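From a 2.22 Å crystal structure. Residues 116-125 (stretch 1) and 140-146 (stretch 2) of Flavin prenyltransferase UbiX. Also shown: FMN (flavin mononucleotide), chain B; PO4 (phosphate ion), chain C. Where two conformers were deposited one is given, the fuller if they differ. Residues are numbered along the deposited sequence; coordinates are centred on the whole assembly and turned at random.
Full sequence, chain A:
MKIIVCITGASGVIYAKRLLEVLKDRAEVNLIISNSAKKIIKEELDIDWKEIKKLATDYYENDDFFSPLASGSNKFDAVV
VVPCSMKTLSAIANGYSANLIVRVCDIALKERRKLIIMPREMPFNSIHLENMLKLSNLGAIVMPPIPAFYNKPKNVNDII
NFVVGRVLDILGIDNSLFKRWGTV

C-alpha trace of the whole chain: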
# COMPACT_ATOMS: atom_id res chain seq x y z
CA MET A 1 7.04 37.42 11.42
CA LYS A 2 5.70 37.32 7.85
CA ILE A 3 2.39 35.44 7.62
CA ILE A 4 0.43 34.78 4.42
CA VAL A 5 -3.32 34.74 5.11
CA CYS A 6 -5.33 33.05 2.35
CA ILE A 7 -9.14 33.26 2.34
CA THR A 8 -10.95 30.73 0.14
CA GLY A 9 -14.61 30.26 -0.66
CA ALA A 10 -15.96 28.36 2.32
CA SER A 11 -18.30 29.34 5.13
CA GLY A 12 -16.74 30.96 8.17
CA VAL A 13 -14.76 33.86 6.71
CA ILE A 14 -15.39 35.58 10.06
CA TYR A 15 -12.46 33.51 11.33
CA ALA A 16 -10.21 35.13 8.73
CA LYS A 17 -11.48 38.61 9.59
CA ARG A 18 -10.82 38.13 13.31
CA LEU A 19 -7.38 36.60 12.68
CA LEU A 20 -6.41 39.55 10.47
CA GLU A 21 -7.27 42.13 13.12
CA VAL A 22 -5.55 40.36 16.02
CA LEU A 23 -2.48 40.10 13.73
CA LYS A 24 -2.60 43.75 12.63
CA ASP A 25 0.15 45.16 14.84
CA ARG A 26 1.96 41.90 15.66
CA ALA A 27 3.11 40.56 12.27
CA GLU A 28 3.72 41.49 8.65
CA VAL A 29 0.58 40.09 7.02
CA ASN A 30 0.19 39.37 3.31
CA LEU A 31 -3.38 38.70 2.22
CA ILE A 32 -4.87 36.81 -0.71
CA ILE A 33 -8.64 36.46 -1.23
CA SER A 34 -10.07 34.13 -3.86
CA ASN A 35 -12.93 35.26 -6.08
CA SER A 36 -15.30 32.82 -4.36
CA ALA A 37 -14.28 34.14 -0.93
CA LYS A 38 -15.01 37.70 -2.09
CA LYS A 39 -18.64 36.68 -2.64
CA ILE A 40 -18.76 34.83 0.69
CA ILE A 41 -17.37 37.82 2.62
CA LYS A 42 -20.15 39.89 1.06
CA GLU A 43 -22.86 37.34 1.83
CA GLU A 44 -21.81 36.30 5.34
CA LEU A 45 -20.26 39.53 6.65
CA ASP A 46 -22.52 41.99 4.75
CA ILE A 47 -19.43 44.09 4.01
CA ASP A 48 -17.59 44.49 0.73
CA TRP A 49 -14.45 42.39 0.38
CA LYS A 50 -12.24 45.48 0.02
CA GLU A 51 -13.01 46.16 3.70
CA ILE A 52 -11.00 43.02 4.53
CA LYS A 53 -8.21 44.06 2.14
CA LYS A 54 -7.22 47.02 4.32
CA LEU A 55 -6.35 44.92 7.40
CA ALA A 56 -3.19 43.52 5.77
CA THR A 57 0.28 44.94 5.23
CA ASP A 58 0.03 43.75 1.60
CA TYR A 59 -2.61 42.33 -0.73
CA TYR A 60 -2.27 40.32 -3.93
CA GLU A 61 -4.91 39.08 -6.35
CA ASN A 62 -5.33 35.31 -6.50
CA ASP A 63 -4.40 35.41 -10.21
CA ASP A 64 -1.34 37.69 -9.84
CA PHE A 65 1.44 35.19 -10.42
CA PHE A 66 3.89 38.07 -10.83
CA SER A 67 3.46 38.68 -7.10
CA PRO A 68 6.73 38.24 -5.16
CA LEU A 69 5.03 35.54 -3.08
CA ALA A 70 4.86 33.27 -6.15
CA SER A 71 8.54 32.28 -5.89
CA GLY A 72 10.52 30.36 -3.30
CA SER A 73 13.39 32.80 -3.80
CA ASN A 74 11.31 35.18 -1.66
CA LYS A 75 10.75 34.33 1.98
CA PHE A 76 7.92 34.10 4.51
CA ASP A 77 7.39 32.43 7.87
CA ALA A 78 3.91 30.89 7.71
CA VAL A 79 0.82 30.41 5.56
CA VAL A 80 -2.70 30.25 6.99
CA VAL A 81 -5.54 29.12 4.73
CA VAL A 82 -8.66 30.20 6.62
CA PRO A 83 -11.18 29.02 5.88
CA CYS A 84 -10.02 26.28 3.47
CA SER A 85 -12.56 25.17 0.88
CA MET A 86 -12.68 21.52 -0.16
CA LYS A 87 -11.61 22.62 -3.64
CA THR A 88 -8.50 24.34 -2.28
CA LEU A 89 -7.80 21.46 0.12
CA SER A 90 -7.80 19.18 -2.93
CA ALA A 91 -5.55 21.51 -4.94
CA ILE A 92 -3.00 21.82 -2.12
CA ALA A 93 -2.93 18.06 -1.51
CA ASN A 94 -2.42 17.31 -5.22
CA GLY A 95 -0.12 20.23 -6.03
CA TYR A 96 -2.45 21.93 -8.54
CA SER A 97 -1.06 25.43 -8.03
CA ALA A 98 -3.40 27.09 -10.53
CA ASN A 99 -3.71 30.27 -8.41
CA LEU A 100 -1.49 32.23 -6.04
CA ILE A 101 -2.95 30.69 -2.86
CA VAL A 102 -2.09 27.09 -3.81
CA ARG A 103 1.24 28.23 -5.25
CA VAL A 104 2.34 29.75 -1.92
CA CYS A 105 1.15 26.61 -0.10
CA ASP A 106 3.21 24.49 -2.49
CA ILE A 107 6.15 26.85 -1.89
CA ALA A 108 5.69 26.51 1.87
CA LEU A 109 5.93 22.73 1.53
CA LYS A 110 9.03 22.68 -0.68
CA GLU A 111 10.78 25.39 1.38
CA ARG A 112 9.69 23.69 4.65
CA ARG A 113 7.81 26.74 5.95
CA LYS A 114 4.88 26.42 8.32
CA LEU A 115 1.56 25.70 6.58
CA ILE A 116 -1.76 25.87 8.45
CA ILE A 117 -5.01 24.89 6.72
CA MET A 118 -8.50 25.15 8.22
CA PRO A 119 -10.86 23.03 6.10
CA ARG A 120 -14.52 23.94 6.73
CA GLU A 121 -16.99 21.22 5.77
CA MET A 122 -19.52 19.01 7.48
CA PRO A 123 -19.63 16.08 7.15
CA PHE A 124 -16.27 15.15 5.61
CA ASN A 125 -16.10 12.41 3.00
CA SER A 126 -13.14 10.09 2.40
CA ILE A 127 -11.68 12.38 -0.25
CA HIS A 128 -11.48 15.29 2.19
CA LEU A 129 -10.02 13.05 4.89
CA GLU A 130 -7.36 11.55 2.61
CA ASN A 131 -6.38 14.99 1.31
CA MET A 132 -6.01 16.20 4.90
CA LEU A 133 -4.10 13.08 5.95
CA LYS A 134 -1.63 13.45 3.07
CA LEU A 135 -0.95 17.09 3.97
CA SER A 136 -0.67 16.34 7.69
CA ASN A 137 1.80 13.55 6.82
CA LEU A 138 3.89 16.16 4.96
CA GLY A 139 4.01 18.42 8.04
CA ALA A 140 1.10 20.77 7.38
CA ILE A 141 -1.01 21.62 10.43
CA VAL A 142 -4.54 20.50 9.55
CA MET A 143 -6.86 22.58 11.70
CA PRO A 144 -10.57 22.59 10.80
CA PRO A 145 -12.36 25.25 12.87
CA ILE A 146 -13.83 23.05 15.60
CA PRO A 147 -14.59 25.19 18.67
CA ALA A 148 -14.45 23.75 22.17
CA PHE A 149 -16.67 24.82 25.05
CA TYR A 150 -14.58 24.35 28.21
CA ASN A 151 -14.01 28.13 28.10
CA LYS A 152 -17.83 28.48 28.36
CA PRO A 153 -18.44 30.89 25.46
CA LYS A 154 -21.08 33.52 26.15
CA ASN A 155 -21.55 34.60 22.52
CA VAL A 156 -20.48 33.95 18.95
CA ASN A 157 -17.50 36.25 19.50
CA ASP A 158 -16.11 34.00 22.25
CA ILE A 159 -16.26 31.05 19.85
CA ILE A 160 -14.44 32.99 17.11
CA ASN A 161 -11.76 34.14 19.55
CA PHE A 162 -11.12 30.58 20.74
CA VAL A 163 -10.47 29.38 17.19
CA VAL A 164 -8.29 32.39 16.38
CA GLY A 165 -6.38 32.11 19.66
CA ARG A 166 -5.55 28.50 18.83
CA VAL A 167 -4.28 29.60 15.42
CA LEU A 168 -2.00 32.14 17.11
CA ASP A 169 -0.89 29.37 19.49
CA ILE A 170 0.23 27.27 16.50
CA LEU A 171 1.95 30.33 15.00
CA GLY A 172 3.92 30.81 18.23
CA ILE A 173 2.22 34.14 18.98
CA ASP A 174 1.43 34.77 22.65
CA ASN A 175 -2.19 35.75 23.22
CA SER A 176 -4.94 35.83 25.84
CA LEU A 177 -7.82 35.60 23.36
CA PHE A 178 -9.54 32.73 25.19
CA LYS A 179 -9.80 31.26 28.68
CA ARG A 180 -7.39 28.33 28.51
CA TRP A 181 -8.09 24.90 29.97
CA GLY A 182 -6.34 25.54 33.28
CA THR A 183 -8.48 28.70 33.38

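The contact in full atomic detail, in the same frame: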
# COMPACT_ATOMS: atom_id res chain seq x y z
N ILE A 116 -0.56 26.14 7.68
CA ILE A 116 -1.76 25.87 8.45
C ILE A 116 -2.95 25.95 7.51
O ILE A 116 -3.12 26.94 6.80
CB ILE A 116 -1.94 26.88 9.60
CG1 ILE A 116 -0.72 26.88 10.53
CG2 ILE A 116 -3.24 26.60 10.36
CD1 ILE A 116 -0.75 27.99 11.57
N ILE A 117 -3.79 24.91 7.51
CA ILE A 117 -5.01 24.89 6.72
C ILE A 117 -6.18 24.60 7.64
O ILE A 117 -6.06 23.79 8.57
CB ILE A 117 -4.95 23.86 5.57
CG1 ILE A 117 -4.75 22.45 6.12
CG2 ILE A 117 -3.81 24.20 4.61
CD1 ILE A 117 -5.02 21.36 5.10
N MET A 118 -7.31 25.26 7.39
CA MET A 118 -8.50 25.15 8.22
C MET A 118 -9.69 24.74 7.36
O MET A 118 -10.55 25.57 7.03
CB MET A 118 -8.77 26.47 8.94
CG MET A 118 -7.51 27.07 9.54
SD MET A 118 -7.81 28.36 10.75
CE MET A 118 -8.68 27.46 12.03
N PRO A 119 -9.77 23.47 6.98
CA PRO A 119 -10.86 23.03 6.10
C PRO A 119 -12.21 23.09 6.82
O PRO A 119 -12.36 22.56 7.92
CB PRO A 119 -10.47 21.59 5.74
CG PRO A 119 -9.61 21.15 6.87
CD PRO A 119 -8.86 22.36 7.33
N ARG A 120 -13.18 23.72 6.17
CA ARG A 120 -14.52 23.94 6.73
C ARG A 120 -15.52 23.17 5.89
O ARG A 120 -15.85 23.57 4.77
CB ARG A 120 -14.87 25.43 6.76
CG ARG A 120 -15.61 25.93 8.02
CD ARG A 120 -16.99 25.27 8.23
NE ARG A 120 -17.74 25.13 6.99
CZ ARG A 120 -18.88 24.45 6.87
NH1 ARG A 120 -19.41 23.85 7.93
NH2 ARG A 120 -19.48 24.36 5.69
N GLU A 121 -16.02 22.06 6.44
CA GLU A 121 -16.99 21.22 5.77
C GLU A 121 -17.62 20.30 6.80
O GLU A 121 -16.99 19.98 7.82
CB GLU A 121 -16.35 20.39 4.64
CG GLU A 121 -17.34 19.62 3.78
CD GLU A 121 -18.49 20.50 3.31
OE1 GLU A 121 -19.51 20.60 4.04
OE2 GLU A 121 -18.39 21.08 2.21
N MET A 122 -18.85 19.90 6.54
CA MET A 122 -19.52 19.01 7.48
C MET A 122 -20.69 18.32 6.78
O MET A 122 -21.56 19.00 6.22
CB MET A 122 -19.98 19.79 8.70
CG MET A 122 -20.50 18.95 9.83
SD MET A 122 -21.15 19.98 11.16
CE MET A 122 -21.84 18.73 12.22
N PRO A 123 -20.71 16.98 6.73
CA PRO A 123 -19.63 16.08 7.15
C PRO A 123 -18.44 16.11 6.18
O PRO A 123 -18.54 16.74 5.12
CB PRO A 123 -20.28 14.69 7.13
CG PRO A 123 -21.73 14.91 6.88
CD PRO A 123 -21.88 16.24 6.23
N PHE A 124 -17.35 15.45 6.54
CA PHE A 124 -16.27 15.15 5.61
C PHE A 124 -16.53 13.81 4.93
O PHE A 124 -17.07 12.89 5.55
CB PHE A 124 -14.92 15.07 6.34
CG PHE A 124 -14.39 16.39 6.82
CD1 PHE A 124 -14.26 17.47 5.96
CD2 PHE A 124 -13.99 16.55 8.14
CE1 PHE A 124 -13.75 18.68 6.39
CE2 PHE A 124 -13.48 17.76 8.58
CZ PHE A 124 -13.36 18.82 7.71
N ASN A 125 -16.14 13.70 3.66
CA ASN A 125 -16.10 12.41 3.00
C ASN A 125 -14.66 11.90 2.98
O ASN A 125 -13.74 12.55 3.48
CB ASN A 125 -16.71 12.48 1.59
CG ASN A 125 -15.94 13.40 0.64
OD1 ASN A 125 -14.71 13.50 0.68
ND2 ASN A 125 -16.68 14.05 -0.25
N ALA A 140 2.09 19.71 7.24
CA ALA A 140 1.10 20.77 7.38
C ALA A 140 0.29 20.55 8.65
O ALA A 140 0.09 19.42 9.10
CB ALA A 140 0.17 20.80 6.16
N ILE A 141 -0.17 21.65 9.24
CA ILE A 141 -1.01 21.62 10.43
C ILE A 141 -2.46 21.70 9.98
O ILE A 141 -2.93 22.76 9.55
CB ILE A 141 -0.65 22.75 11.41
CG1 ILE A 141 0.78 22.56 11.94
CG2 ILE A 141 -1.62 22.77 12.58
CD1 ILE A 141 1.77 23.59 11.44
N VAL A 142 -3.18 20.59 10.06
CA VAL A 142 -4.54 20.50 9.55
C VAL A 142 -5.48 20.84 10.70
O VAL A 142 -5.57 20.09 11.68
CB VAL A 142 -4.84 19.12 8.96
CG1 VAL A 142 -6.30 19.03 8.55
CG2 VAL A 142 -3.92 18.85 7.77
N MET A 143 -6.19 21.95 10.57
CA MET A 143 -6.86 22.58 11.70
C MET A 143 -8.25 23.07 11.30
O MET A 143 -8.50 24.28 11.25
CB MET A 143 -6.01 23.74 12.22
CG MET A 143 -6.23 24.08 13.65
SD MET A 143 -5.11 25.40 14.13
CE MET A 143 -5.45 25.46 15.89
N PRO A 144 -9.18 22.16 11.04
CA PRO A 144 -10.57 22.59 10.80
C PRO A 144 -11.10 23.37 11.99
O PRO A 144 -10.80 23.04 13.15
CB PRO A 144 -11.34 21.27 10.62
CG PRO A 144 -10.41 20.19 11.07
CD PRO A 144 -9.02 20.70 10.90
N PRO A 145 -11.87 24.43 11.75
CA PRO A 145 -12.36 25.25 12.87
C PRO A 145 -13.41 24.51 13.69
O PRO A 145 -14.60 24.51 13.35
CB PRO A 145 -12.95 26.49 12.18
CG PRO A 145 -13.35 26.00 10.81
CD PRO A 145 -12.35 24.91 10.44
N ILE A 146 -12.96 23.85 14.75
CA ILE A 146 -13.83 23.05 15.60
C ILE A 146 -13.77 23.62 17.01
O ILE A 146 -12.92 23.22 17.82
CB ILE A 146 -13.42 21.57 15.57
CG1 ILE A 146 -13.20 21.12 14.13
CG2 ILE A 146 -14.49 20.72 16.22
CD1 ILE A 146 -12.74 19.70 13.98
N1 FMN B . -17.09 24.68 -0.10
C2 FMN B . -16.56 24.00 0.98
O2 FMN B . -15.73 23.13 0.75
N3 FMN B . -16.95 24.27 2.29
C4 FMN B . -17.89 25.27 2.50
O4 FMN B . -18.28 25.58 3.63
C4A FMN B . -18.43 25.96 1.42
N5 FMN B . -19.36 26.93 1.66
C5A FMN B . -19.90 27.62 0.61
C6 FMN B . -20.83 28.60 0.88
C7 FMN B . -21.39 29.31 -0.17
C7M FMN B . -22.40 30.37 0.14
C8 FMN B . -21.02 29.05 -1.48
C8M FMN B . -21.64 29.83 -2.59
C9 FMN B . -20.08 28.06 -1.75
C9A FMN B . -19.51 27.34 -0.70
N10 FMN B . -18.57 26.36 -0.95
C10 FMN B . -18.03 25.66 0.11
C1' FMN B . -18.16 26.04 -2.37
C2' FMN B . -16.79 26.61 -2.73
O2' FMN B . -16.83 28.02 -2.65
C3' FMN B . -16.36 26.21 -4.13
O3' FMN B . -15.92 24.87 -4.13
C4' FMN B . -15.29 27.16 -4.67
O4' FMN B . -14.90 26.73 -5.95
C5' FMN B . -14.06 27.27 -3.77
O5' FMN B . -13.05 27.97 -4.47
P FMN B . -11.82 28.69 -3.71
O1P FMN B . -12.37 29.80 -2.86
O2P FMN B . -11.15 27.68 -2.82
O3P FMN B . -10.84 29.23 -4.72
P PO4 C . -22.53 22.77 3.52
O1 PO4 C . -23.01 23.87 2.59
O2 PO4 C . -23.16 22.92 4.88
O3 PO4 C . -22.90 21.42 2.95
O4 PO4 C . -21.02 22.88 3.64

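A brief parallel pairing of strands, extended by a proline-rich loop and joined by few hydrogen bonds and a run of apolar side chains, makes this contact, which buries 537 Å² counted over both sides. Ile116 pairs with Ile141, and both side chains lie on the same face of the sheet, with Ile116 CG1 4.2 Å from Ile141 CB. Beneath them, Ile116 CA sends a CA-H...O contact to Ile141 O at 3.5 Å. Branched side chains suit this position: they favour the extended backbone and fill the space beside it.

Ile117 does the polar work. Its N donates to Ile141 O (3.1 Å, nearly straight at 167°), and its O accepts from Met143 N at 2.7 Å, so a single residue bonds on both sides of Val142, as parallel pairing requires. On the sheet face opposite to Ile116, its CD1 reaches Val142 CG2 at 3.8 Å.

At Met118 the partner strand has given way to loop, yet Met118 CA still approaches Met143 O at 3.2 Å in a second CA-H...O contact. Its flexible side chain brings CE to 4.5 Å from Met143 CG, while CB packs 4.2 Å from Pro145 CD.

Prolines have no N-H to donate, so the ladder of hydrogen bonds cannot continue through them; their ring carbons make the contact instead: Pro119 CD lies 3.9 Å from Pro144 CD, and Pro119 CG 4.3 Å from Val142 CG1.

Arg120 serves several neighbours. Its aliphatic CG rests 3.6 Å from Pro145 CG, whereas its NH2 donates to FMN O4 at 2.7 Å and, weakly, to PO4 O4 at 3.0 Å; its backbone O accepts from FMN N3 at 2.8 Å. Glu121 points away from stretch 2, and its OE1 accepts from Met122 N at 2.7 Å. After the cis peptide bond before Pro123, Phe124 turns back, its ring edge meeting Pro144, CZ to CB 4.3 Å. Asn125, out of reach, caps the following helix.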